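Local coordinates for protein 1d10 (Caenorhabditis elegans, PDB 1T9F) that is of unknown function but folds as a beta-trefoil of MIR repeats, related to the SDF2 family, and is probably made with a signal sequence, at residues T8-L13 with H52-P57; K74-H79 with G114-V119. All coordinates share one frame; numbering follows the deposited sequence.

Contact 1. Residues T8-L13 with H52-P57; sequences TCYSVL and HWQIFP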
loop_
_atom_site.group_PDB
_atom_site.type_symbol
_atom_site.label_atom_id
_atom_site.label_comp_id
_atom_site.label_asym_id
_atom_site.label_seq_id
_atom_site.Cartn_x
_atom_site.Cartn_y
_atom_site.Cartn_z
ATOM N N THR A 8 -2.881 -14.757 -0.633
ATOM C CA THR A 8 -1.759 -15.553 -0.151
ATOM C C THR A 8 -0.410 -14.849 -0.115
ATOM O O THR A 8 -0.170 -13.875 -0.829
ATOM C CB THR A 8 -1.620 -16.834 -0.991
ATOM O OG1 THR A 8 -1.266 -16.486 -2.334
ATOM C CG2 THR A 8 -2.942 -17.600 -1.009
ATOM N N CYS A 9 0.480 -15.373 0.716
ATOM C CA CYS A 9 1.803 -14.799 0.872
ATOM C C CYS A 9 2.613 -14.931 -0.417
ATOM O O CYS A 9 2.616 -15.979 -1.050
ATOM C CB CYS A 9 2.510 -15.487 2.032
ATOM S SG CYS A 9 3.610 -14.382 2.956
ATOM N N TYR A 10 3.286 -13.847 -0.789
ATOM C CA TYR A 10 4.091 -13.755 -2.007
ATOM C C TYR A 10 3.260 -13.660 -3.280
ATOM O O TYR A 10 3.795 -13.732 -4.387
ATOM C CB TYR A 10 5.083 -14.920 -2.111
ATOM C CG TYR A 10 6.168 -14.844 -1.067
ATOM C CD1 TYR A 10 6.963 -13.705 -0.947
ATOM C CD2 TYR A 10 6.374 -15.889 -0.174
ATOM C CE1 TYR A 10 7.934 -13.609 0.043
ATOM C CE2 TYR A 10 7.338 -15.805 0.817
ATOM C CZ TYR A 10 8.115 -14.666 0.922
ATOM O OH TYR A 10 9.067 -14.592 1.908
ATOM N N SER A 11 1.949 -13.508 -3.135
ATOM C CA SER A 11 1.111 -13.360 -4.315
ATOM C C SER A 11 1.396 -11.949 -4.836
ATOM O O SER A 11 1.867 -11.092 -4.087
ATOM C CB SER A 11 -0.368 -13.514 -3.945
ATOM O OG SER A 11 -0.742 -12.586 -2.944
ATOM N N VAL A 12 1.142 -11.714 -6.120
ATOM C CA VAL A 12 1.369 -10.403 -6.721
ATOM C C VAL A 12 0.022 -9.892 -7.184
ATOM O O VAL A 12 -0.692 -10.593 -7.901
ATOM C CB VAL A 12 2.294 -10.481 -7.952
ATOM C CG1 VAL A 12 2.413 -9.113 -8.593
ATOM C CG2 VAL A 12 3.660 -10.977 -7.546
ATOM N N LEU A 13 -0.325 -8.675 -6.793
ATOM C CA LEU A 13 -1.618 -8.128 -7.176
ATOM C C LEU A 13 -1.674 -6.607 -7.172
ATOM O O LEU A 13 -0.688 -5.941 -6.860
ATOM C CB LEU A 13 -2.687 -8.706 -6.245
ATOM C CG LEU A 13 -2.222 -8.869 -4.798
ATOM C CD1 LEU A 13 -2.140 -7.515 -4.159
ATOM C CD2 LEU A 13 -3.165 -9.766 -4.022
ATOM N N HIS A 52 1.866 -3.106 -9.765
ATOM C CA HIS A 52 1.902 -4.422 -9.141
ATOM C C HIS A 52 2.739 -4.434 -7.879
ATOM O O HIS A 52 3.844 -3.869 -7.843
ATOM C CB HIS A 52 2.427 -5.467 -10.122
ATOM C CG HIS A 52 1.449 -5.794 -11.203
ATOM N ND1 HIS A 52 1.233 -4.968 -12.282
ATOM C CD2 HIS A 52 0.561 -6.808 -11.322
ATOM C CE1 HIS A 52 0.251 -5.456 -13.018
ATOM N NE2 HIS A 52 -0.176 -6.572 -12.457
ATOM N N TRP A 53 2.189 -5.078 -6.850
ATOM C CA TRP A 53 2.840 -5.194 -5.553
ATOM C C TRP A 53 2.862 -6.643 -5.097
ATOM O O TRP A 53 1.946 -7.412 -5.386
ATOM C CB TRP A 53 2.095 -4.369 -4.505
ATOM C CG TRP A 53 1.981 -2.932 -4.838
ATOM C CD1 TRP A 53 1.092 -2.355 -5.699
ATOM C CD2 TRP A 53 2.787 -1.878 -4.320
ATOM N NE1 TRP A 53 1.300 -0.996 -5.748
ATOM C CE2 TRP A 53 2.334 -0.678 -4.909
ATOM C CE3 TRP A 53 3.856 -1.827 -3.408
ATOM C CZ2 TRP A 53 2.908 0.562 -4.617
ATOM C CZ3 TRP A 53 4.428 -0.597 -3.117
ATOM C CH2 TRP A 53 3.950 0.583 -3.721
ATOM N N GLN A 54 3.905 -7.018 -4.369
ATOM C CA GLN A 54 4.004 -8.379 -3.877
ATOM C C GLN A 54 3.892 -8.423 -2.368
ATOM O O GLN A 54 4.589 -7.704 -1.651
ATOM C CB GLN A 54 5.326 -9.012 -4.311
ATOM C CG GLN A 54 5.474 -10.454 -3.851
ATOM C CD GLN A 54 6.624 -11.147 -4.544
ATOM O OE1 GLN A 54 7.660 -10.538 -4.792
ATOM N NE2 GLN A 54 6.451 -12.429 -4.850
ATOM N N ILE A 55 3.002 -9.275 -1.886
ATOM C CA ILE A 55 2.796 -9.423 -0.457
ATOM C C ILE A 55 3.923 -10.225 0.176
ATOM O O ILE A 55 4.216 -11.343 -0.252
ATOM C CB ILE A 55 1.456 -10.122 -0.170
ATOM C CG1 ILE A 55 0.315 -9.288 -0.761
ATOM C CG2 ILE A 55 1.270 -10.293 1.334
ATOM C CD1 ILE A 55 -1.007 -9.954 -0.685
ATOM N N PHE A 56 4.557 -9.627 1.186
ATOM C CA PHE A 56 5.649 -10.250 1.930
ATOM C C PHE A 56 5.247 -10.422 3.392
ATOM O O PHE A 56 4.402 -9.682 3.897
ATOM C CB PHE A 56 6.901 -9.366 1.897
ATOM C CG PHE A 56 7.850 -9.685 0.778
ATOM C CD1 PHE A 56 7.477 -9.507 -0.545
ATOM C CD2 PHE A 56 9.127 -10.160 1.055
ATOM C CE1 PHE A 56 8.363 -9.793 -1.583
ATOM C CE2 PHE A 56 10.026 -10.453 0.020
ATOM C CZ PHE A 56 9.640 -10.266 -1.298
ATOM N N PRO A 57 5.847 -11.399 4.093
ATOM C CA PRO A 57 5.487 -11.571 5.506
ATOM C C PRO A 57 6.049 -10.359 6.239
ATOM O O PRO A 57 6.883 -9.638 5.683
ATOM C CB PRO A 57 6.189 -12.874 5.885
ATOM C CG PRO A 57 7.411 -12.864 5.003
ATOM C CD PRO A 57 6.854 -12.395 3.675
#
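Residues 8-13 run antiparallel to 52-57, with Leu13 and Trp53 a hydrogen-bonded pair and Val12 and Gln54 a non-hydrogen-bonded one, joining neighbouring strands of the beta-trefoil barrel in the first MIR repeat. Ahead of the strand, a type II turn from Thr8 to Ser11 keeps the pairing going: Tyr10 N donates to Ile55 O at 2.7 Å, a bent bond from above the carbonyl plane, and Ile55 N donates to Ser11 O. Ser11 suits the turn because OG, between N and C at chi1 57°, reaches Thr8 O, which also accepts from Ser11 N. Ile55 is a branched aliphatic that suits this buried place: its CD1 meets Leu13 CD2 at 4.0 Å and also touches Ser11 OG. On the Gln54 and Phe56 side, the Tyr10 ring stands edge-on over the centre of Phe56, planes 80° apart, its CE1 3.8 Å from Phe56 CE2, while its hydroxyl end rests on Pro57 CD. Cys9 SG also touches Pro57, and its disulfide to Cys63 ties the turn down. Gln54, long and extended with CG anti to the backbone N, crosses the tyrosine obliquely and delivers NE2 to Tyr10 O at 3.0 Å, almost straight, from above the carbonyl plane.

Contact 2. Residues K74-H79 with G114-V119; sequences KIRLKH and GDDWTV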
loop_
_atom_site.group_PDB
_atom_site.type_symbol
_atom_site.label_atom_id
_atom_site.label_comp_id
_atom_site.label_asym_id
_atom_site.label_seq_id
_atom_site.Cartn_x
_atom_site.Cartn_y
_atom_site.Cartn_z
ATOM N N LYS A 74 0.409 -8.597 10.217
ATOM C CA LYS A 74 1.153 -7.553 9.532
ATOM C C LYS A 74 1.776 -8.132 8.269
ATOM O O LYS A 74 2.060 -9.330 8.198
ATOM C CB LYS A 74 2.254 -6.986 10.438
ATOM C CG LYS A 74 1.715 -6.113 11.563
ATOM C CD LYS A 74 2.814 -5.459 12.372
ATOM C CE LYS A 74 3.543 -6.461 13.244
ATOM N NZ LYS A 74 4.484 -5.767 14.164
ATOM N N ILE A 75 1.943 -7.284 7.260
ATOM C CA ILE A 75 2.567 -7.690 6.010
ATOM C C ILE A 75 3.440 -6.544 5.546
ATOM O O ILE A 75 3.466 -5.483 6.160
ATOM C CB ILE A 75 1.549 -7.957 4.880
ATOM C CG1 ILE A 75 0.750 -6.681 4.572
ATOM C CG2 ILE A 75 0.644 -9.103 5.260
ATOM C CD1 ILE A 75 -0.171 -6.795 3.351
ATOM N N ARG A 76 4.172 -6.790 4.470
ATOM C CA ARG A 76 5.001 -5.789 3.835
ATOM C C ARG A 76 4.580 -5.866 2.372
ATOM O O ARG A 76 4.182 -6.930 1.894
ATOM C CB ARG A 76 6.487 -6.123 3.994
ATOM C CG ARG A 76 7.092 -5.666 5.326
ATOM C CD ARG A 76 8.580 -5.986 5.388
ATOM N NE ARG A 76 8.791 -7.426 5.343
ATOM C CZ ARG A 76 9.938 -8.017 5.022
ATOM N NH1 ARG A 76 11.001 -7.288 4.714
ATOM N NH2 ARG A 76 10.012 -9.344 4.993
ATOM N N LEU A 77 4.638 -4.744 1.664
ATOM C CA LEU A 77 4.248 -4.729 0.265
ATOM C C LEU A 77 5.417 -4.255 -0.588
ATOM O O LEU A 77 5.862 -3.113 -0.478
ATOM C CB LEU A 77 3.036 -3.811 0.053
ATOM C CG LEU A 77 1.686 -4.337 0.555
ATOM C CD1 LEU A 77 0.607 -3.265 0.387
ATOM C CD2 LEU A 77 1.306 -5.595 -0.233
ATOM N N LYS A 78 5.905 -5.152 -1.436
ATOM C CA LYS A 78 7.028 -4.853 -2.314
ATOM C C LYS A 78 6.592 -4.348 -3.690
ATOM O O LYS A 78 5.775 -4.983 -4.361
ATOM C CB LYS A 78 7.877 -6.113 -2.483
ATOM C CG LYS A 78 9.191 -5.877 -3.220
ATOM C CD LYS A 78 9.953 -7.176 -3.365
ATOM C CE LYS A 78 11.321 -6.956 -3.976
ATOM N NZ LYS A 78 12.021 -8.250 -4.126
ATOM N N HIS A 79 7.112 -3.197 -4.098
ATOM C CA HIS A 79 6.794 -2.658 -5.411
ATOM C C HIS A 79 7.699 -3.430 -6.370
ATOM O O HIS A 79 8.925 -3.283 -6.334
ATOM C CB HIS A 79 7.086 -1.163 -5.460
ATOM C CG HIS A 79 6.732 -0.529 -6.765
ATOM N ND1 HIS A 79 7.667 0.080 -7.574
ATOM C CD2 HIS A 79 5.541 -0.407 -7.403
ATOM C CE1 HIS A 79 7.065 0.556 -8.653
ATOM N NE2 HIS A 79 5.776 0.273 -8.573
ATOM N N GLY A 114 9.423 -0.049 9.662
ATOM C CA GLY A 114 8.629 0.976 9.006
ATOM C C GLY A 114 7.875 0.459 7.786
ATOM O O GLY A 114 7.006 1.155 7.257
ATOM N N ASP A 115 8.205 -0.750 7.337
ATOM C CA ASP A 115 7.555 -1.348 6.173
ATOM C C ASP A 115 6.346 -2.213 6.543
ATOM O O ASP A 115 5.629 -2.677 5.651
ATOM C CB ASP A 115 8.540 -2.226 5.380
ATOM C CG ASP A 115 9.707 -1.437 4.790
ATOM O OD1 ASP A 115 9.520 -0.255 4.442
ATOM O OD2 ASP A 115 10.809 -2.018 4.657
ATOM N N ASP A 116 6.127 -2.428 7.847
ATOM C CA ASP A 116 5.022 -3.264 8.319
ATOM C C ASP A 116 3.646 -2.592 8.328
ATOM O O ASP A 116 3.479 -1.496 8.860
ATOM C CB ASP A 116 5.300 -3.793 9.737
ATOM C CG ASP A 116 6.418 -4.830 9.783
ATOM O OD1 ASP A 116 6.681 -5.503 8.759
ATOM O OD2 ASP A 116 7.025 -4.984 10.869
ATOM N N TRP A 117 2.662 -3.280 7.757
ATOM C CA TRP A 117 1.288 -2.792 7.708
ATOM C C TRP A 117 0.340 -3.878 8.219
ATOM O O TRP A 117 0.443 -5.038 7.814
ATOM C CB TRP A 117 0.880 -2.428 6.278
ATOM C CG TRP A 117 1.699 -1.330 5.671
ATOM C CD1 TRP A 117 2.928 -1.453 5.095
ATOM C CD2 TRP A 117 1.351 0.057 5.586
ATOM N NE1 TRP A 117 3.369 -0.231 4.652
ATOM C CE2 TRP A 117 2.424 0.716 4.940
ATOM C CE3 TRP A 117 0.242 0.807 5.989
ATOM C CZ2 TRP A 117 2.420 2.089 4.690
ATOM C CZ3 TRP A 117 0.237 2.180 5.738
ATOM C CH2 TRP A 117 1.322 2.805 5.094
ATOM N N THR A 118 -0.574 -3.499 9.106
ATOM C CA THR A 118 -1.540 -4.443 9.647
ATOM C C THR A 118 -2.712 -4.525 8.690
ATOM O O THR A 118 -3.261 -3.499 8.286
ATOM C CB THR A 118 -2.062 -3.987 11.019
ATOM O OG1 THR A 118 -0.967 -3.872 11.931
ATOM C CG2 THR A 118 -3.063 -4.998 11.571
ATOM N N VAL A 119 -3.087 -5.736 8.309
ATOM C CA VAL A 119 -4.206 -5.905 7.398
ATOM C C VAL A 119 -5.494 -5.877 8.210
ATOM O O VAL A 119 -5.682 -6.678 9.126
ATOM C CB VAL A 119 -4.127 -7.232 6.632
ATOM C CG1 VAL A 119 -5.218 -7.283 5.576
ATOM C CG2 VAL A 119 -2.755 -7.370 5.976
HETATM O O HOH W 1 6.209 -4.176 13.354
HETATM O O HOH W 2 5.917 -2.811 3.025
#
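Strand 74-79 meets 114-119 as a short antiparallel pairing whose strand axes splay strongly, at 119°. Ile75 and Trp117 form the hydrogen-bonded pair, Ile75 N to Trp117 O and Trp117 N to Ile75 O both at 2.8 Å; past it the backbones part, and a water bridges Leu77 N and Asp115 O. Ile75 and Trp117 turn to one face, Lys74 and Thr118 to the other. Ile75 holds CG1 in the crowded position between N and C (chi1 61°), which brings CD1 to within 3.7 Å of Val119 CG2, the chains crossing at about a right angle. Ile75 also touches Ile55 of strand 53-57 and Trp126. An alanine here would lose CG1, CG2 and CD1 and would probably loosen the packing against Val119, Ile55 and Trp126. The indole NE1 of Trp117 donates to Leu86 O. On the opposite face the Lys74 chain crosses Thr118 obliquely, CG 3.5 Å from its OG1, and a bend at chi3 carries NZ to a water shared with Asp116 OD2. Asp116 OD1 accepts from Leu59 N and sits beside Arg76 CG, while the Arg76 guanidinium is held by Pro57 O and Ser111. Asp116 OD1 lies 4.5 Å from Arg76 NE, well out of the guanidinium plane, so any attraction is probably only electrostatic. This short pairing belongs to the closed six-stranded barrel of the beta-trefoil fold, here in the second MIR repeat.

Contacts 1 and 2 follow one another along the chain and lie side by side in the six-stranded barrel, their centres about 10 Å apart. The seam between them is strand 53-57 against strand 74-79, where Gln54 N lies 2.8 Å from Lys78 O and Phe56 N the same distance from Arg76 O, both probable hydrogen bonds. Strand 53-57 thus pairs with residues 8-13 at one edge and 74-79 at the other, and 74-79 passes the pairing on to 117-119. Side chains continue the join, coupling the two MIR ranges: Phe56 CE1 packs on Lys78 CD at 3.5 Å, and Ile55 touches Leu77.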